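Local structure of cyclase (Uncultured organism, 5IBZ) at the interface of chains A and B. The protein is a cyclase of the pfam04199 family that may have arylformamidase activity. Numbering follows the deposited sequence. Chains: chain A/B, Uncharacterized protein.

Contact 1: the interface of chains A and B. Residues chain A 47, 50, 52, 322; chain B 40, 44, 156, 301.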
ATOM      1  N   ILE A  47      33.155 -20.047   8.713  1.00 10.71           N
ATOM      2  CA  ILE A  47      32.029 -20.978   8.827  1.00  8.91           C
ATOM      3  C   ILE A  47      32.642 -22.336   9.204  1.00 11.79           C
ATOM      4  O   ILE A  47      32.936 -23.181   8.361  1.00 12.56           O
ATOM      5  CB  ILE A  47      31.200 -21.044   7.552  1.00  8.79           C
ATOM      6  CG1 ILE A  47      30.645 -19.659   7.241  1.00 10.37           C
ATOM      7  CG2 ILE A  47      30.059 -22.073   7.691  1.00 11.17           C
ATOM      8  CD1 ILE A  47      29.938 -19.565   5.876  1.00  9.41           C
ATOM      9  N   GLY A  50      28.804 -24.026  11.473  1.00 10.60           N
ATOM     10  CA  GLY A  50      27.514 -24.037  10.799  1.00 11.00           C
ATOM     11  C   GLY A  50      26.354 -23.476  11.604  1.00  9.03           C
ATOM     12  O   GLY A  50      25.201 -23.539  11.156  1.00 11.24           O
ATOM     13  N   THR A  52      23.839 -20.725  12.815  1.00  9.45           N
ATOM     14  CA  THR A  52      23.218 -19.598  12.122  1.00  9.08           C
ATOM     15  C   THR A  52      22.331 -18.790  13.065  1.00  8.35           C
ATOM     16  O   THR A  52      21.669 -19.349  13.951  1.00  9.99           O
ATOM     17  CB  THR A  52      22.360 -20.067  10.926  1.00 10.39           C
ATOM     18  OG1 THR A  52      21.425 -21.068  11.370  1.00 15.07           O
ATOM     19  CG2 THR A  52      23.261 -20.630   9.813  1.00 10.49           C
ATOM     20  N   VAL A 322      26.725 -16.452  10.320  1.00  8.13           N
ATOM     21  CA  VAL A 322      27.086 -17.865  10.193  1.00 10.25           C
ATOM     22  C   VAL A 322      28.467 -18.084  10.793  1.00 11.31           C
ATOM     23  O   VAL A 322      29.420 -17.388  10.446  1.00  9.58           O
ATOM     24  CB  VAL A 322      27.097 -18.329   8.713  1.00  8.85           C
ATOM     25  CG1 VAL A 322      27.189 -19.839   8.620  1.00 11.07           C
ATOM     26  CG2 VAL A 322      25.863 -17.809   7.968  1.00 10.63           C
TER
ATOM     27  N   ILE B  40      25.997 -26.962   6.103  1.00  9.31           N
ATOM     28  CA  ILE B  40      26.358 -25.557   5.863  1.00  9.24           C
ATOM     29  C   ILE B  40      27.894 -25.396   5.839  1.00 10.56           C
ATOM     30  O   ILE B  40      28.431 -24.712   4.979  1.00  9.74           O
ATOM     31  CB  ILE B  40      25.727 -24.628   6.925  1.00  9.02           C
ATOM     32  CG1 ILE B  40      24.203 -24.694   6.837  1.00  8.78           C
ATOM     33  CG2 ILE B  40      26.212 -23.167   6.729  1.00 11.69           C
ATOM     34  CD1 ILE B  40      23.482 -23.888   7.886  1.00 11.56           C
ATOM     35  N   ALA B  44      30.134 -24.081   2.638  1.00  9.64           N
ATOM     36  CA  ALA B  44      31.024 -22.925   2.747  1.00  9.73           C
ATOM     37  C   ALA B  44      32.383 -23.211   2.126  1.00 10.14           C
ATOM     38  O   ALA B  44      33.079 -22.288   1.668  1.00 11.14           O
ATOM     39  CB  ALA B  44      31.187 -22.506   4.216  1.00  9.79           C
ATOM     40  N   LEU B 156      20.144 -21.233   3.537  1.00 10.56           N
ATOM     41  CA  LEU B 156      21.541 -20.843   3.456  1.00 11.58           C
ATOM     42  C   LEU B 156      22.344 -22.128   3.599  1.00 11.56           C
ATOM     43  O   LEU B 156      22.303 -22.790   4.636  1.00 11.32           O
ATOM     44  CB  LEU B 156      21.870 -19.817   4.536  1.00 12.35           C
ATOM     45  CG  LEU B 156      23.261 -19.236   4.526  1.00 14.10           C
ATOM     46  CD1 LEU B 156      23.239 -17.787   4.943  1.00 12.22           C
ATOM     47  CD2 LEU B 156      24.131 -20.051   5.456  1.00 14.44           C
ATOM     48  N   PHE B 301      27.856 -22.139  -2.746  1.00  8.95           N
ATOM     49  CA  PHE B 301      27.205 -21.700  -1.532  1.00  8.79           C
ATOM     50  C   PHE B 301      26.066 -20.766  -1.890  1.00  9.93           C
ATOM     51  O   PHE B 301      26.223 -19.863  -2.706  1.00  9.85           O
ATOM     52  CB  PHE B 301      28.210 -21.013  -0.631  1.00  9.23           C
ATOM     53  CG  PHE B 301      27.650 -20.506   0.650  1.00  9.73           C
ATOM     54  CD1 PHE B 301      27.080 -19.239   0.733  1.00 11.65           C
ATOM     55  CD2 PHE B 301      27.716 -21.280   1.790  1.00 13.14           C
ATOM     56  CE1 PHE B 301      26.599 -18.762   1.944  1.00 13.87           C
ATOM     57  CE2 PHE B 301      27.222 -20.796   2.995  1.00 15.69           C
ATOM     58  CZ  PHE B 301      26.661 -19.546   3.056  1.00 16.57           C
TER
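A:Ile47 presses its branched side chain against the methyl of B:Ala44 in an apolar patch joining two copies of this pfam04199 cyclase. The patch packs a loop and strand ends of chain A against helix 37-44 and the strand residues B:Leu156 and B:Phe301 of chain B, within a two-fold interface that may belong to the biological oligomer. Among the methyl contacts, A:Ile47 CD1 lies 3.6 Å from B:Ala44 CB, CG2 rests against the same methyl at 3.7 Å, and CB touches it as well. With CG1 anti to the carbonyl carbon (chi1 -60°), the two branches divide their work: CD1 continues toward the B:Phe301 ring, whose CE2 is 4.1 Å from it, while CG2 turns to CG2 of B:Ile40, a side chain crossed at about a right angle. An alanine here keeps CB against B:Ala44, but loss of CG2 and CD1 is likely to open a gap beside B:Ile40 CG2 and B:Phe301 CE2. A:Val322 and B:Leu156 meet tip to tip, A:Val322 CG2 approaching both leucine methyls, with CD2 at 3.8 Å. The other valine methyl, CG1, packs on B:Ile40 CG2 at 4.0 Å, so the valine bridges helix and strand of the partner. The far end of B:Ile40 reaches A:Thr52 through methyls, CD1 to CG2 at 3.8 Å. A different kind of contact, carbon against a backbone carbonyl, adds to these: B:Ile40 CD1 sits 3.7 Å from A:Gly50 O.

Contact 2: the interface of chains A and B. Residues chain A 80, 83-84, 96, 98; chain B 121, 123-124, 132.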
ATOM      1  N   GLY A  80      -6.399 -19.949   4.116  1.00 11.32           N
ATOM      2  CA  GLY A  80      -7.010 -21.236   4.406  1.00 11.83           C
ATOM      3  C   GLY A  80      -8.445 -21.126   4.896  1.00 12.01           C
ATOM      4  O   GLY A  80      -9.297 -21.952   4.555  1.00 12.52           O
ATOM      5  N   TYR A  83     -11.403 -21.420   2.496  1.00 13.51           N
ATOM      6  CA  TYR A  83     -11.804 -22.732   2.006  1.00 14.40           C
ATOM      7  C   TYR A  83     -12.637 -23.468   3.050  1.00 14.82           C
ATOM      8  O   TYR A  83     -13.396 -24.360   2.716  1.00 16.71           O
ATOM      9  CB  TYR A  83     -10.566 -23.574   1.620  1.00 14.34           C
ATOM     10  CG  TYR A  83      -9.739 -22.954   0.509  1.00 14.25           C
ATOM     11  CD1 TYR A  83     -10.042 -23.169  -0.831  1.00 15.60           C
ATOM     12  CD2 TYR A  83      -8.649 -22.146   0.808  1.00 13.83           C
ATOM     13  CE1 TYR A  83      -9.270 -22.576  -1.838  1.00 15.53           C
ATOM     14  CE2 TYR A  83      -7.901 -21.557  -0.181  1.00 14.30           C
ATOM     15  CZ  TYR A  83      -8.210 -21.779  -1.500  1.00 17.68           C
ATOM     16  OH  TYR A  83      -7.428 -21.191  -2.481  1.00 20.82           O
ATOM     17  N   VAL A  84     -12.461 -23.108   4.315  1.00 14.31           N
ATOM     18  CA  VAL A  84     -13.350 -23.585   5.351  1.00 14.95           C
ATOM     19  C   VAL A  84     -14.700 -22.937   5.101  1.00 17.14           C
ATOM     20  O   VAL A  84     -15.715 -23.601   5.122  1.00 17.28           O
ATOM     21  CB  VAL A  84     -12.861 -23.228   6.769  1.00 14.66           C
ATOM     22  CG1 VAL A  84     -13.728 -23.908   7.824  1.00 16.97           C
ATOM     23  CG2 VAL A  84     -11.422 -23.614   6.977  1.00 15.99           C
ATOM     24  N   PRO A  96      -8.218 -28.698  -7.635  1.00 44.20           N
ATOM     25  CA  PRO A  96      -8.074 -29.271  -6.289  1.00 36.94           C
ATOM     26  C   PRO A  96      -6.986 -28.604  -5.437  1.00 23.81           C
ATOM     27  O   PRO A  96      -7.036 -28.734  -4.225  1.00 23.25           O
ATOM     28  CB  PRO A  96      -7.720 -30.736  -6.564  1.00 41.97           C
ATOM     29  CG  PRO A  96      -7.169 -30.746  -7.970  1.00 48.22           C
ATOM     30  CD  PRO A  96      -7.967 -29.699  -8.685  1.00 49.60           C
ATOM     31  N   ARG A  98      -5.298 -25.789  -3.338  1.00 17.95           N
ATOM     32  CA  ARG A  98      -5.779 -24.690  -2.538  1.00 16.49           C
ATOM     33  C   ARG A  98      -4.551 -23.866  -2.214  1.00 15.68           C
ATOM     34  O   ARG A  98      -3.455 -24.416  -2.068  1.00 16.01           O
ATOM     35  CB  ARG A  98      -6.482 -25.176  -1.276  1.00 15.85           C
ATOM     36  CG  ARG A  98      -7.706 -26.035  -1.590  1.00 16.85           C
ATOM     37  CD  ARG A  98      -8.445 -26.481  -0.352  1.00 19.68           C
ATOM     38  NE  ARG A  98      -9.627 -27.237  -0.736  1.00 23.73           N
ATOM     39  CZ  ARG A  98     -10.589 -27.611   0.097  1.00 25.83           C
ATOM     40  NH1 ARG A  98     -10.526 -27.301   1.384  1.00 22.32           N
ATOM     41  NH2 ARG A  98     -11.627 -28.295  -0.369  1.00 33.15           N
TER
ATOM     42  N   TRP B 121      -1.670 -26.459  -0.717  1.00  9.68           N
ATOM     43  CA  TRP B 121      -2.034 -27.773  -0.202  1.00  9.88           C
ATOM     44  C   TRP B 121      -3.190 -28.305  -1.028  1.00 14.29           C
ATOM     45  O   TRP B 121      -3.574 -27.707  -2.031  1.00 12.88           O
ATOM     46  CB  TRP B 121      -2.394 -27.696   1.287  1.00 11.08           C
ATOM     47  CG  TRP B 121      -3.628 -26.894   1.610  1.00  9.85           C
ATOM     48  CD1 TRP B 121      -4.878 -27.392   1.849  1.00 11.86           C
ATOM     49  CD2 TRP B 121      -3.748 -25.460   1.710  1.00  9.26           C
ATOM     50  NE1 TRP B 121      -5.757 -26.377   2.095  1.00 12.13           N
ATOM     51  CE2 TRP B 121      -5.095 -25.179   2.021  1.00  9.49           C
ATOM     52  CE3 TRP B 121      -2.845 -24.393   1.581  1.00 10.57           C
ATOM     53  CZ2 TRP B 121      -5.571 -23.884   2.179  1.00 10.01           C
ATOM     54  CZ3 TRP B 121      -3.318 -23.108   1.767  1.00  8.91           C
ATOM     55  CH2 TRP B 121      -4.671 -22.861   2.049  1.00 11.04           C
ATOM     56  N   GLY B 123      -7.091 -30.662  -0.266  1.00 15.96           N
ATOM     57  CA  GLY B 123      -7.988 -31.059   0.801  1.00 16.02           C
ATOM     58  C   GLY B 123      -7.977 -30.063   1.945  1.00 12.87           C
ATOM     59  O   GLY B 123      -7.754 -28.859   1.750  1.00 14.42           O
ATOM     60  N   GLU B 124      -8.240 -30.555   3.153  1.00 13.99           N
ATOM     61  CA  GLU B 124      -8.434 -29.667   4.290  1.00 13.53           C
ATOM     62  C   GLU B 124      -7.207 -29.567   5.189  1.00 13.71           C
ATOM     63  O   GLU B 124      -7.238 -28.850   6.193  1.00 14.80           O
ATOM     64  CB  GLU B 124      -9.654 -30.128   5.095  1.00 20.11           C
ATOM     65  CG  GLU B 124     -10.933 -30.152   4.245  1.00 28.77           C
ATOM     66  CD  GLU B 124     -12.198 -30.271   5.060  1.00 45.31           C
ATOM     67  OE1 GLU B 124     -13.290 -30.105   4.474  1.00 47.81           O
ATOM     68  OE2 GLU B 124     -12.105 -30.532   6.279  1.00 47.12           O
ATOM     69  N   GLU B 132      -6.269 -26.395   7.547  1.00 10.80           N
ATOM     70  CA  GLU B 132      -6.271 -25.169   6.755  1.00 11.22           C
ATOM     71  C   GLU B 132      -6.908 -24.014   7.566  1.00 10.65           C
ATOM     72  O   GLU B 132      -6.600 -22.849   7.311  1.00 10.98           O
ATOM     73  CB  GLU B 132      -6.980 -25.387   5.414  1.00 10.60           C
ATOM     74  CG  GLU B 132      -8.459 -25.718   5.531  1.00 11.93           C
ATOM     75  CD  GLU B 132      -9.136 -26.035   4.189  1.00 12.92           C
ATOM     76  OE1 GLU B 132      -8.501 -25.929   3.105  1.00 12.44           O
ATOM     77  OE2 GLU B 132     -10.344 -26.392   4.229  1.00 13.96           O
TER
HETATM   78  O   HOH W   1     -13.185 -27.010   3.107  1.00 27.88           O
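A:Arg98 lays the aliphatic root of its side chain over the indole of B:Trp121, showing how one long residue can serve both the core and the rim of an interface. Its CB stands 3.8 Å from the centroid of the five-membered ring of B:Trp121 in a CH-pi contact, and also lies over the centre of the A:Tyr83 ring. A:Tyr83 CD2 and A:Gly80 CA approach the rim of the six-membered indole ring from opposite sides of its plane, the latter 3.7 Å from B:Trp121 CH2. Beside this centre the backbones form an antiparallel beta bridge: A:Arg98 N donates to B:Trp121 O at 2.9 Å, and B:Trp121 N returns a bond to A:Arg98 O at 3.0 Å. Farther out, the arginine chain, extended from CG to NE, carries NH1 to the carboxylate of B:Glu132. The resulting salt bridge, NH1 to OE1 at 3.0 Å, uses the syn lone pair of OE1, with guanidinium and carboxylate nearly coplanar (14°). B:Trp121 NE1 donates to the anti side of the same oxygen at 3.0 Å, from 23° out of the carboxylate plane, so two donors grip OE1 and should limit rotation of the carboxylate. At the rim, a water links A:Tyr83 O, A:Arg98 NH1 and B:Glu132 OE2, lying 2.7 Å from the tyrosine carbonyl O. The site fastens helix 80-85 and strand 97-99 of chain A onto chain B, and probably steadies the strand just beyond B:His119, a residue of the acetylphosphate pocket.

Contact 1 and contact 2 belong to the same two-fold interface, yet the centres of their C-alpha atoms lie about 35 Å apart and they share no residues or secondary-structure elements. Contact 1 relies on helix 37-44 and strands 52-54, 299-303 and 320-322, contact 2 on helix 80-85, the 3-10 helix 132-134 and strands 97-99 and 120-122. The symmetry repeats each with the chains exchanged, so apolar packing and a polar clasp both act from either partner. Such widely separated attachments would probably resist rocking of one subunit against the other, although the structure alone does not show which pairing in the four-chain assembly persists in solution.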